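Local coordinates for protein PA1221 (Pseudomonas aeruginosa, PDB 4DG8) that belongs to the AMP-binding enzymes of the ANL superfamily, carries a phosphopantetheine attachment region, and is modelled with adenosine monophosphate, at residues A[58-69]-A[91-102]; A[73-84]-A[123-132]. All coordinates share one frame; numbering follows the deposited sequence.

In the fold
Both contacts belong to one layered alpha/beta unit within the AMP-binding region and lie on the same side of the chain's centre, their own centres about 11 Å apart. Contact 1 packs helix 55-72 against helix 88-99; contact 2 pairs strand 79-83 with strand 125-130 in a seven-stranded mixed sheet that helix 88-99 covers. Each is largely buried, with solvent reaching Ser-61 in the first and Asp-124 and Arg-126 in the second. Two alanines ringed by leucines, and a pair of serine hydroxyls, hold the helices, whereas backbone hydrogen bonds dominate between the strands. The two meet at Gly-101 and His-102; His-102 NE2 lies 2.9 Å from Tyr-73 O, a probable hydrogen bond.

Contact 1: residues A[58-69]-A[91-102]; sequences LLDSAEQLSDYL and ITCLLAILLSGH
Ala-62 and Ala-96 face each other where the two helices come closest, each methyl seated as a knob in a hole of the partner. Ala-62 CB sits among Thr-92, Leu-95, Ala-96 and Leu-99, touching Leu-95 CD2 at 3.6 Å; Ala-96 CB presses on Ala-62 O at 3.2 Å and lies 3.5 Å from Leu-65 CG, with Ser-66 and Leu-69 completing its hole. Such small residues let the axes approach to 7.9 Å, at a crossing angle of -57°. On one flank Thr-92 and Leu-58 run past each other in opposite senses, Leu-58 CD1 coming to 3.4 Å from Thr-92 OG1, a hydroxyl that hydrogen-bonds to Arg-88 O. Thr-92 CG2, meanwhile, lies against the backbone N of Ala-62. This is knobs-into-holes packing between two helices of the alpha/beta fold, and helix 88-99 uses Ile-97 to reach Leu-80 and Val-82 of the sheet. Toward the C-terminal ends the chemistry turns polar: with OG swung away from its own N (chi1 172°), Ser-66 donates to Ser-100 OG at 2.8 Å. Ser-100 OG in turn donates to Ala-96 O at 2.7 Å; that carbonyl also accepts from Ser-100 N on its opposite face. Beside these bonds Leu-69 lays CD1 over the last turn, 3.7 Å from Ile-97 CG1, while Gly-101 ends the helix in a Schellman motif.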
loop_
_atom_site.group_PDB
_atom_site.type_symbol
_atom_site.label_atom_id
_atom_site.label_comp_id
_atom_site.label_asym_id
_atom_site.label_seq_id
_atom_site.Cartn_x
_atom_site.Cartn_y
_atom_site.Cartn_z
ATOM N N LEU A 58 -19.185 7.806 -14.027
ATOM C CA LEU A 58 -18.628 7.250 -12.793
ATOM C C LEU A 58 -19.418 7.742 -11.586
ATOM O O LEU A 58 -19.847 6.940 -10.756
ATOM C CB LEU A 58 -17.139 7.590 -12.639
ATOM C CG LEU A 58 -16.496 6.991 -11.383
ATOM C CD1 LEU A 58 -16.853 5.506 -11.254
ATOM C CD2 LEU A 58 -14.991 7.204 -11.321
ATOM N N LEU A 59 -19.635 9.059 -11.524
ATOM C CA LEU A 59 -20.410 9.689 -10.461
ATOM C C LEU A 59 -21.856 9.167 -10.405
ATOM O O LEU A 59 -22.343 8.865 -9.331
ATOM C CB LEU A 59 -20.380 11.219 -10.590
ATOM C CG LEU A 59 -21.122 12.051 -9.527
ATOM C CD1 LEU A 59 -20.614 11.758 -8.137
ATOM C CD2 LEU A 59 -21.039 13.550 -9.820
ATOM N N ASP A 60 -22.535 9.076 -11.546
ATOM C CA ASP A 60 -23.887 8.500 -11.591
ATOM C C ASP A 60 -23.944 7.054 -11.071
ATOM O O ASP A 60 -24.832 6.688 -10.281
ATOM C CB ASP A 60 -24.453 8.514 -13.015
ATOM C CG ASP A 60 -24.784 9.912 -13.519
ATOM O OD1 ASP A 60 -24.822 10.876 -12.712
ATOM O OD2 ASP A 60 -25.016 10.029 -14.746
ATOM N N SER A 61 -23.020 6.221 -11.538
ATOM C CA SER A 61 -23.030 4.819 -11.126
ATOM C C SER A 61 -22.761 4.702 -9.622
ATOM O O SER A 61 -23.444 3.962 -8.898
ATOM C CB SER A 61 -22.017 4.006 -11.936
ATOM O OG SER A 61 -22.313 4.072 -13.323
ATOM N N ALA A 62 -21.772 5.455 -9.158
ATOM C CA ALA A 62 -21.397 5.449 -7.754
ATOM C C ALA A 62 -22.497 6.031 -6.864
ATOM O O ALA A 62 -22.721 5.545 -5.775
ATOM C CB ALA A 62 -20.069 6.194 -7.543
ATOM N N GLU A 63 -23.173 7.078 -7.324
ATOM C CA GLU A 63 -24.312 7.630 -6.585
ATOM C C GLU A 63 -25.403 6.574 -6.436
ATOM O O GLU A 63 -25.948 6.390 -5.343
ATOM C CB GLU A 63 -24.865 8.899 -7.257
ATOM C CG GLU A 63 -23.959 10.135 -7.108
ATOM C CD GLU A 63 -24.606 11.433 -7.603
ATOM O OE1 GLU A 63 -25.360 11.414 -8.603
ATOM O OE2 GLU A 63 -24.363 12.481 -6.972
ATOM N N GLN A 64 -25.709 5.864 -7.522
ATOM C CA GLN A 64 -26.729 4.803 -7.455
ATOM C C GLN A 64 -26.381 3.671 -6.464
ATOM O O GLN A 64 -27.194 3.273 -5.581
ATOM C CB GLN A 64 -26.993 4.234 -8.852
ATOM C CG GLN A 64 -28.103 3.201 -8.877
ATOM C CD GLN A 64 -28.347 2.653 -10.262
ATOM O OE1 GLN A 64 -27.836 3.184 -11.254
ATOM N NE2 GLN A 64 -29.127 1.580 -10.343
ATOM N N LEU A 65 -25.156 3.162 -6.595
ATOM C CA LEU A 65 -24.683 2.157 -5.655
ATOM C C LEU A 65 -24.735 2.699 -4.216
ATOM O O LEU A 65 -25.082 1.981 -3.274
ATOM C CB LEU A 65 -23.267 1.703 -6.019
ATOM C CG LEU A 65 -22.652 0.674 -5.069
ATOM C CD1 LEU A 65 -23.599 -0.506 -4.897
ATOM C CD2 LEU A 65 -21.292 0.203 -5.607
ATOM N N SER A 66 -24.395 3.974 -4.053
ATOM C CA SER A 66 -24.427 4.598 -2.739
ATOM C C SER A 66 -25.856 4.618 -2.220
ATOM O O SER A 66 -26.079 4.524 -1.017
ATOM C CB SER A 66 -23.821 6.007 -2.765
ATOM O OG SER A 66 -24.029 6.683 -1.528
ATOM N N ASP A 67 -26.823 4.737 -3.126
ATOM C CA ASP A 67 -28.217 4.689 -2.720
ATOM C C ASP A 67 -28.498 3.341 -2.067
ATOM O O ASP A 67 -29.132 3.257 -1.001
ATOM C CB ASP A 67 -29.144 4.886 -3.914
ATOM C CG ASP A 67 -29.173 6.305 -4.398
ATOM O OD1 ASP A 67 -28.825 7.203 -3.604
ATOM O OD2 ASP A 67 -29.560 6.519 -5.573
ATOM N N TYR A 68 -28.010 2.282 -2.708
ATOM C CA TYR A 68 -28.134 0.945 -2.104
ATOM C C TYR A 68 -27.409 0.805 -0.720
ATOM O O TYR A 68 -27.984 0.319 0.294
ATOM C CB TYR A 68 -27.656 -0.102 -3.120
ATOM C CG TYR A 68 -27.463 -1.486 -2.548
ATOM C CD1 TYR A 68 -28.488 -2.424 -2.574
ATOM C CD2 TYR A 68 -26.245 -1.854 -1.982
ATOM C CE1 TYR A 68 -28.307 -3.688 -2.054
ATOM C CE2 TYR A 68 -26.051 -3.106 -1.458
ATOM C CZ TYR A 68 -27.081 -4.026 -1.493
ATOM O OH TYR A 68 -26.877 -5.281 -0.958
ATOM N N LEU A 69 -26.156 1.251 -0.669
ATOM C CA LEU A 69 -25.383 1.171 0.564
ATOM C C LEU A 69 -26.072 1.925 1.706
ATOM O O LEU A 69 -26.139 1.445 2.839
ATOM C CB LEU A 69 -23.973 1.730 0.355
ATOM C CG LEU A 69 -23.117 1.059 -0.717
ATOM C CD1 LEU A 69 -21.703 1.657 -0.708
ATOM C CD2 LEU A 69 -23.079 -0.458 -0.487
ATOM N N ILE A 91 -13.766 0.068 -8.817
ATOM C CA ILE A 91 -13.537 1.508 -8.696
ATOM C C ILE A 91 -14.823 2.258 -8.300
ATOM O O ILE A 91 -14.837 3.096 -7.376
ATOM C CB ILE A 91 -13.007 2.097 -10.043
ATOM C CG1 ILE A 91 -11.703 1.416 -10.486
ATOM C CG2 ILE A 91 -12.848 3.622 -9.940
ATOM C CD1 ILE A 91 -10.562 1.517 -9.485
ATOM N N THR A 92 -15.907 1.950 -9.010
ATOM C CA THR A 92 -17.215 2.492 -8.661
ATOM C C THR A 92 -17.617 2.134 -7.213
ATOM O O THR A 92 -18.193 2.964 -6.490
ATOM C CB THR A 92 -18.283 1.999 -9.653
ATOM O OG1 THR A 92 -17.826 2.244 -10.990
ATOM C CG2 THR A 92 -19.624 2.690 -9.427
ATOM N N CYS A 93 -17.322 0.910 -6.788
ATOM C CA CYS A 93 -17.592 0.520 -5.399
ATOM C C CYS A 93 -16.866 1.425 -4.426
ATOM O O CYS A 93 -17.438 1.855 -3.430
ATOM C CB CYS A 93 -17.133 -0.918 -5.118
ATOM S SG CYS A 93 -18.253 -2.184 -5.679
ATOM N N LEU A 94 -15.592 1.692 -4.699
ATOM C CA LEU A 94 -14.812 2.502 -3.763
ATOM C C LEU A 94 -15.437 3.884 -3.628
ATOM O O LEU A 94 -15.546 4.431 -2.515
ATOM C CB LEU A 94 -13.355 2.646 -4.229
ATOM C CG LEU A 94 -12.538 1.355 -4.376
ATOM C CD1 LEU A 94 -11.120 1.718 -4.773
ATOM C CD2 LEU A 94 -12.536 0.547 -3.075
ATOM N N LEU A 95 -15.844 4.464 -4.759
ATOM C CA LEU A 95 -16.427 5.802 -4.671
ATOM C C LEU A 95 -17.792 5.767 -3.963
ATOM O O LEU A 95 -18.125 6.681 -3.218
ATOM C CB LEU A 95 -16.548 6.461 -6.062
ATOM C CG LEU A 95 -17.129 7.874 -6.134
ATOM C CD1 LEU A 95 -16.293 8.853 -5.283
ATOM C CD2 LEU A 95 -17.223 8.355 -7.597
ATOM N N ALA A 96 -18.593 4.734 -4.223
ATOM C CA ALA A 96 -19.934 4.664 -3.636
ATOM C C ALA A 96 -19.833 4.488 -2.107
ATOM O O ALA A 96 -20.612 5.076 -1.329
ATOM C CB ALA A 96 -20.727 3.534 -4.264
ATOM N N ILE A 97 -18.848 3.693 -1.694
ATOM C CA ILE A 97 -18.564 3.512 -0.279
ATOM C C ILE A 97 -18.197 4.851 0.339
ATOM O O ILE A 97 -18.798 5.256 1.333
ATOM C CB ILE A 97 -17.462 2.461 -0.025
ATOM C CG1 ILE A 97 -18.039 1.056 -0.204
ATOM C CG2 ILE A 97 -16.940 2.576 1.417
ATOM C CD1 ILE A 97 -17.004 -0.003 -0.616
ATOM N N LEU A 98 -17.253 5.568 -0.271
ATOM C CA LEU A 98 -16.887 6.876 0.287
ATOM C C LEU A 98 -18.040 7.884 0.340
ATOM O O LEU A 98 -18.198 8.609 1.330
ATOM C CB LEU A 98 -15.697 7.472 -0.465
ATOM C CG LEU A 98 -14.430 6.614 -0.422
ATOM C CD1 LEU A 98 -13.314 7.419 -1.037
ATOM C CD2 LEU A 98 -14.095 6.202 1.012
ATOM N N LEU A 99 -18.823 7.931 -0.736
ATOM C CA LEU A 99 -20.010 8.781 -0.830
ATOM C C LEU A 99 -21.003 8.525 0.292
ATOM O O LEU A 99 -21.747 9.434 0.693
ATOM C CB LEU A 99 -20.734 8.531 -2.150
ATOM C CG LEU A 99 -20.180 9.194 -3.424
ATOM C CD1 LEU A 99 -20.857 8.627 -4.701
ATOM C CD2 LEU A 99 -20.365 10.706 -3.332
ATOM N N SER A 100 -21.055 7.271 0.745
ATOM C CA SER A 100 -21.975 6.865 1.812
ATOM C C SER A 100 -21.483 7.167 3.239
ATOM O O SER A 100 -22.187 6.888 4.213
ATOM C CB SER A 100 -22.265 5.366 1.686
ATOM O OG SER A 100 -22.673 5.059 0.368
ATOM N N GLY A 101 -20.282 7.726 3.369
ATOM C CA GLY A 101 -19.718 7.993 4.677
ATOM C C GLY A 101 -19.084 6.729 5.246
ATOM O O GLY A 101 -18.622 6.690 6.388
ATOM N N HIS A 102 -19.031 5.687 4.431
ATOM C CA HIS A 102 -18.444 4.438 4.878
ATOM C C HIS A 102 -16.984 4.325 4.424
ATOM O O HIS A 102 -16.492 5.175 3.678
ATOM C CB HIS A 102 -19.305 3.275 4.372
ATOM C CG HIS A 102 -20.725 3.347 4.839
ATOM N ND1 HIS A 102 -21.069 3.834 6.079
ATOM C CD2 HIS A 102 -21.890 3.040 4.219
ATOM C CE1 HIS A 102 -22.382 3.800 6.218
ATOM N NE2 HIS A 102 -22.905 3.322 5.105
#

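Contact 2: residues A[73-84]-A[123-132]; sequences YPQPGVCLGVYG and VDCRLILDCS
Tyr-73 and Arg-126 meet at the N-terminal end of the strand pair. The arginine chain bends at chi2 and chi3 (-72° and -70°), folding its guanidinium back so that Tyr-73 CE1 stands over the centre of one guanidinium face, 3.7 Å from Arg-126 CZ; NH2 lies in the plane of the ring, at its edge. The planes are 71° apart, making this an edge-on approach of the tyrosine to the guanidinium. Tyr-73 OH continues to Arg-126 CB, and Val-78 CG1 touches NH1. Strands 79-83 and 125-130 run parallel inside the seven-stranded sheet, where Gly-81 N donates to Leu-127 O at 2.8 Å and Gly-81 O accepts from Leu-129 N at 2.7 Å, from above its carbonyl plane. Cys-125 SG and Ile-128 crowd the glycine on one face; on the other, Leu-80 CD2 meets Leu-127 CB at 4.0 Å. Farther along, Tyr-83 and Asp-130 extend side by side, both with CG opposite the backbone N, bringing Asp-130 OD1 into the ring plane, 3.5 Å from Tyr-83 CD2. Asp-130 OD1 is held by Ser-132 OG and by Ser-132 N, the N-H closing an Asx turn; the hydroxyl also hydrogen-bonds with Thr-134 O. Ser-132 CB lies 3.7 Å from Tyr-83 CE2.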
loop_
_atom_site.group_PDB
_atom_site.type_symbol
_atom_site.label_atom_id
_atom_site.label_comp_id
_atom_site.label_asym_id
_atom_site.label_seq_id
_atom_site.Cartn_x
_atom_site.Cartn_y
_atom_site.Cartn_z
ATOM N N TYR A 73 -27.103 0.730 5.199
ATOM C CA TYR A 73 -26.377 1.360 6.305
ATOM C C TYR A 73 -26.559 2.882 6.278
ATOM O O TYR A 73 -25.720 3.605 5.755
ATOM C CB TYR A 73 -24.890 0.940 6.286
ATOM C CG TYR A 73 -24.752 -0.568 6.310
ATOM C CD1 TYR A 73 -24.874 -1.276 7.502
ATOM C CD2 TYR A 73 -24.558 -1.294 5.135
ATOM C CE1 TYR A 73 -24.787 -2.642 7.536
ATOM C CE2 TYR A 73 -24.478 -2.677 5.153
ATOM C CZ TYR A 73 -24.593 -3.347 6.357
ATOM O OH TYR A 73 -24.511 -4.725 6.400
ATOM N N PRO A 74 -27.681 3.365 6.839
ATOM C CA PRO A 74 -28.070 4.777 6.727
ATOM C C PRO A 74 -27.203 5.762 7.532
ATOM O O PRO A 74 -27.190 6.956 7.213
ATOM C CB PRO A 74 -29.524 4.781 7.218
ATOM C CG PRO A 74 -29.621 3.587 8.132
ATOM C CD PRO A 74 -28.674 2.560 7.576
ATOM N N GLN A 75 -26.525 5.282 8.572
ATOM C CA GLN A 75 -25.637 6.134 9.373
ATOM C C GLN A 75 -24.180 5.881 8.996
ATOM O O GLN A 75 -23.730 4.732 8.964
ATOM C CB GLN A 75 -25.814 5.887 10.870
ATOM C CG GLN A 75 -27.212 6.190 11.395
ATOM C CD GLN A 75 -27.327 5.926 12.883
ATOM O OE1 GLN A 75 -26.915 4.866 13.374
ATOM N NE2 GLN A 75 -27.879 6.896 13.620
ATOM N N PRO A 76 -23.441 6.960 8.717
ATOM C CA PRO A 76 -22.063 6.866 8.217
ATOM C C PRO A 76 -21.119 6.205 9.228
ATOM O O PRO A 76 -21.367 6.263 10.434
ATOM C CB PRO A 76 -21.665 8.338 7.994
ATOM C CG PRO A 76 -22.579 9.139 8.892
ATOM C CD PRO A 76 -23.870 8.351 8.970
ATOM N N GLY A 77 -20.015 5.646 8.735
ATOM C CA GLY A 77 -19.001 5.067 9.597
ATOM C C GLY A 77 -18.860 3.553 9.616
ATOM O O GLY A 77 -18.133 2.998 10.456
ATOM N N VAL A 78 -19.507 2.864 8.684
ATOM C CA VAL A 78 -19.331 1.415 8.643
ATOM C C VAL A 78 -18.250 0.965 7.666
ATOM O O VAL A 78 -17.996 1.618 6.647
ATOM C CB VAL A 78 -20.646 0.632 8.391
ATOM C CG1 VAL A 78 -21.760 1.210 9.248
ATOM C CG2 VAL A 78 -21.022 0.655 6.924
ATOM N N CYS A 79 -17.584 -0.130 8.030
ATOM C CA CYS A 79 -16.626 -0.796 7.159
ATOM C C CYS A 79 -17.325 -1.681 6.111
ATOM O O CYS A 79 -18.186 -2.495 6.437
ATOM C CB CYS A 79 -15.640 -1.648 7.986
ATOM S SG CYS A 79 -14.398 -2.468 6.971
ATOM N N LEU A 80 -16.932 -1.520 4.851
ATOM C CA LEU A 80 -17.511 -2.295 3.769
ATOM C C LEU A 80 -16.408 -2.916 2.924
ATOM O O LEU A 80 -15.437 -2.237 2.538
ATOM C CB LEU A 80 -18.418 -1.412 2.913
ATOM C CG LEU A 80 -19.674 -0.868 3.601
ATOM C CD1 LEU A 80 -20.359 0.139 2.672
ATOM C CD2 LEU A 80 -20.608 -2.010 3.952
ATOM N N GLY A 81 -16.577 -4.201 2.615
ATOM C CA GLY A 81 -15.573 -4.960 1.896
ATOM C C GLY A 81 -15.719 -4.881 0.390
ATOM O O GLY A 81 -16.819 -4.703 -0.116
ATOM N N VAL A 82 -14.603 -5.030 -0.320
ATOM C CA VAL A 82 -14.611 -5.101 -1.771
ATOM C C VAL A 82 -13.745 -6.254 -2.215
ATOM O O VAL A 82 -12.590 -6.360 -1.785
ATOM C CB VAL A 82 -14.074 -3.816 -2.398
ATOM C CG1 VAL A 82 -13.990 -3.946 -3.934
ATOM C CG2 VAL A 82 -14.952 -2.648 -1.999
ATOM N N TYR A 83 -14.308 -7.135 -3.044
ATOM C CA TYR A 83 -13.525 -8.193 -3.682
ATOM C C TYR A 83 -13.582 -8.090 -5.201
ATOM O O TYR A 83 -14.640 -7.842 -5.783
ATOM C CB TYR A 83 -13.976 -9.592 -3.221
ATOM C CG TYR A 83 -13.332 -10.715 -4.029
ATOM C CD1 TYR A 83 -11.997 -11.047 -3.852
ATOM C CD2 TYR A 83 -14.064 -11.433 -4.977
ATOM C CE1 TYR A 83 -11.403 -12.055 -4.589
ATOM C CE2 TYR A 83 -13.479 -12.458 -5.723
ATOM C CZ TYR A 83 -12.149 -12.759 -5.524
ATOM O OH TYR A 83 -11.559 -13.757 -6.264
ATOM N N GLY A 84 -12.423 -8.198 -5.834
ATOM C CA GLY A 84 -12.324 -8.565 -7.237
ATOM C C GLY A 84 -11.087 -7.958 -7.892
ATOM O O GLY A 84 -10.464 -7.063 -7.321
ATOM N N VAL A 123 -12.513 -5.642 12.268
ATOM C CA VAL A 123 -12.996 -4.311 11.884
ATOM C C VAL A 123 -14.515 -4.100 11.750
ATOM O O VAL A 123 -14.964 -3.064 11.252
ATOM C CB VAL A 123 -12.274 -3.787 10.651
ATOM C CG1 VAL A 123 -10.796 -3.689 10.972
ATOM C CG2 VAL A 123 -12.529 -4.708 9.466
ATOM N N ASP A 124 -15.290 -5.108 12.121
ATOM C CA ASP A 124 -16.741 -5.049 11.990
ATOM C C ASP A 124 -17.175 -4.770 10.541
ATOM O O ASP A 124 -18.077 -3.976 10.285
ATOM C CB ASP A 124 -17.340 -4.039 12.978
ATOM C CG ASP A 124 -18.831 -4.231 13.167
ATOM O OD1 ASP A 124 -19.322 -5.362 12.942
ATOM O OD2 ASP A 124 -19.517 -3.255 13.542
ATOM N N CYS A 125 -16.541 -5.454 9.591
ATOM C CA CYS A 125 -16.925 -5.311 8.195
ATOM C C CYS A 125 -18.292 -5.940 8.020
ATOM O O CYS A 125 -18.465 -7.131 8.259
ATOM C CB CYS A 125 -15.923 -6.013 7.290
ATOM S SG CYS A 125 -16.321 -5.900 5.518
ATOM N N ARG A 126 -19.258 -5.130 7.597
ATOM C CA ARG A 126 -20.663 -5.536 7.628
ATOM C C ARG A 126 -21.092 -6.323 6.395
ATOM O O ARG A 126 -22.003 -7.129 6.452
ATOM C CB ARG A 126 -21.577 -4.318 7.819
ATOM C CG ARG A 126 -21.157 -3.379 8.963
ATOM C CD ARG A 126 -21.409 -3.981 10.346
ATOM N NE ARG A 126 -22.838 -4.077 10.641
ATOM C CZ ARG A 126 -23.607 -3.053 10.999
ATOM N NH1 ARG A 126 -23.086 -1.836 11.121
ATOM N NH2 ARG A 126 -24.900 -3.249 11.245
ATOM N N LEU A 127 -20.478 -6.013 5.263
ATOM C CA LEU A 127 -20.925 -6.540 3.992
ATOM C C LEU A 127 -19.756 -6.495 3.008
ATOM O O LEU A 127 -18.919 -5.584 3.062
ATOM C CB LEU A 127 -22.096 -5.683 3.489
ATOM C CG LEU A 127 -22.629 -5.992 2.088
ATOM C CD1 LEU A 127 -23.066 -7.451 2.036
ATOM C CD2 LEU A 127 -23.785 -5.071 1.730
ATOM N N ILE A 128 -19.704 -7.451 2.091
ATOM C CA ILE A 128 -18.633 -7.461 1.113
ATOM C C ILE A 128 -19.221 -7.357 -0.289
ATOM O O ILE A 128 -20.066 -8.173 -0.683
ATOM C CB ILE A 128 -17.763 -8.733 1.215
ATOM C CG1 ILE A 128 -17.068 -8.817 2.581
ATOM C CG2 ILE A 128 -16.733 -8.783 0.064
ATOM C CD1 ILE A 128 -16.419 -10.170 2.848
ATOM N N LEU A 129 -18.756 -6.372 -1.050
ATOM C CA LEU A 129 -19.264 -6.179 -2.405
ATOM C C LEU A 129 -18.437 -7.032 -3.347
ATOM O O LEU A 129 -17.271 -6.750 -3.564
ATOM C CB LEU A 129 -19.133 -4.710 -2.798
ATOM C CG LEU A 129 -19.993 -3.761 -1.967
ATOM C CD1 LEU A 129 -19.778 -2.325 -2.416
ATOM C CD2 LEU A 129 -21.461 -4.167 -2.110
ATOM N N ASP A 130 -19.050 -8.060 -3.926
ATOM C CA ASP A 130 -18.308 -9.003 -4.751
ATOM C C ASP A 130 -18.335 -8.520 -6.183
ATOM O O ASP A 130 -19.396 -8.478 -6.795
ATOM C CB ASP A 130 -18.955 -10.395 -4.666
ATOM C CG ASP A 130 -18.156 -11.463 -5.410
ATOM O OD1 ASP A 130 -17.295 -11.110 -6.232
ATOM O OD2 ASP A 130 -18.390 -12.660 -5.174
ATOM N N CYS A 131 -17.180 -8.117 -6.709
ATOM C CA CYS A 131 -17.108 -7.611 -8.078
ATOM C C CYS A 131 -16.623 -8.630 -9.090
ATOM O O CYS A 131 -16.496 -8.299 -10.265
ATOM C CB CYS A 131 -16.221 -6.361 -8.176
ATOM S SG CYS A 131 -16.829 -4.971 -7.236
ATOM N N SER A 132 -16.321 -9.851 -8.649
ATOM C CA SER A 132 -15.789 -10.850 -9.578
ATOM C C SER A 132 -16.809 -11.146 -10.670
ATOM O O SER A 132 -18.017 -11.004 -10.475
ATOM C CB SER A 132 -15.398 -12.135 -8.852
ATOM O OG SER A 132 -16.506 -12.691 -8.167
HETATM O O HOH W 1 -18.212 -1.308 10.565
#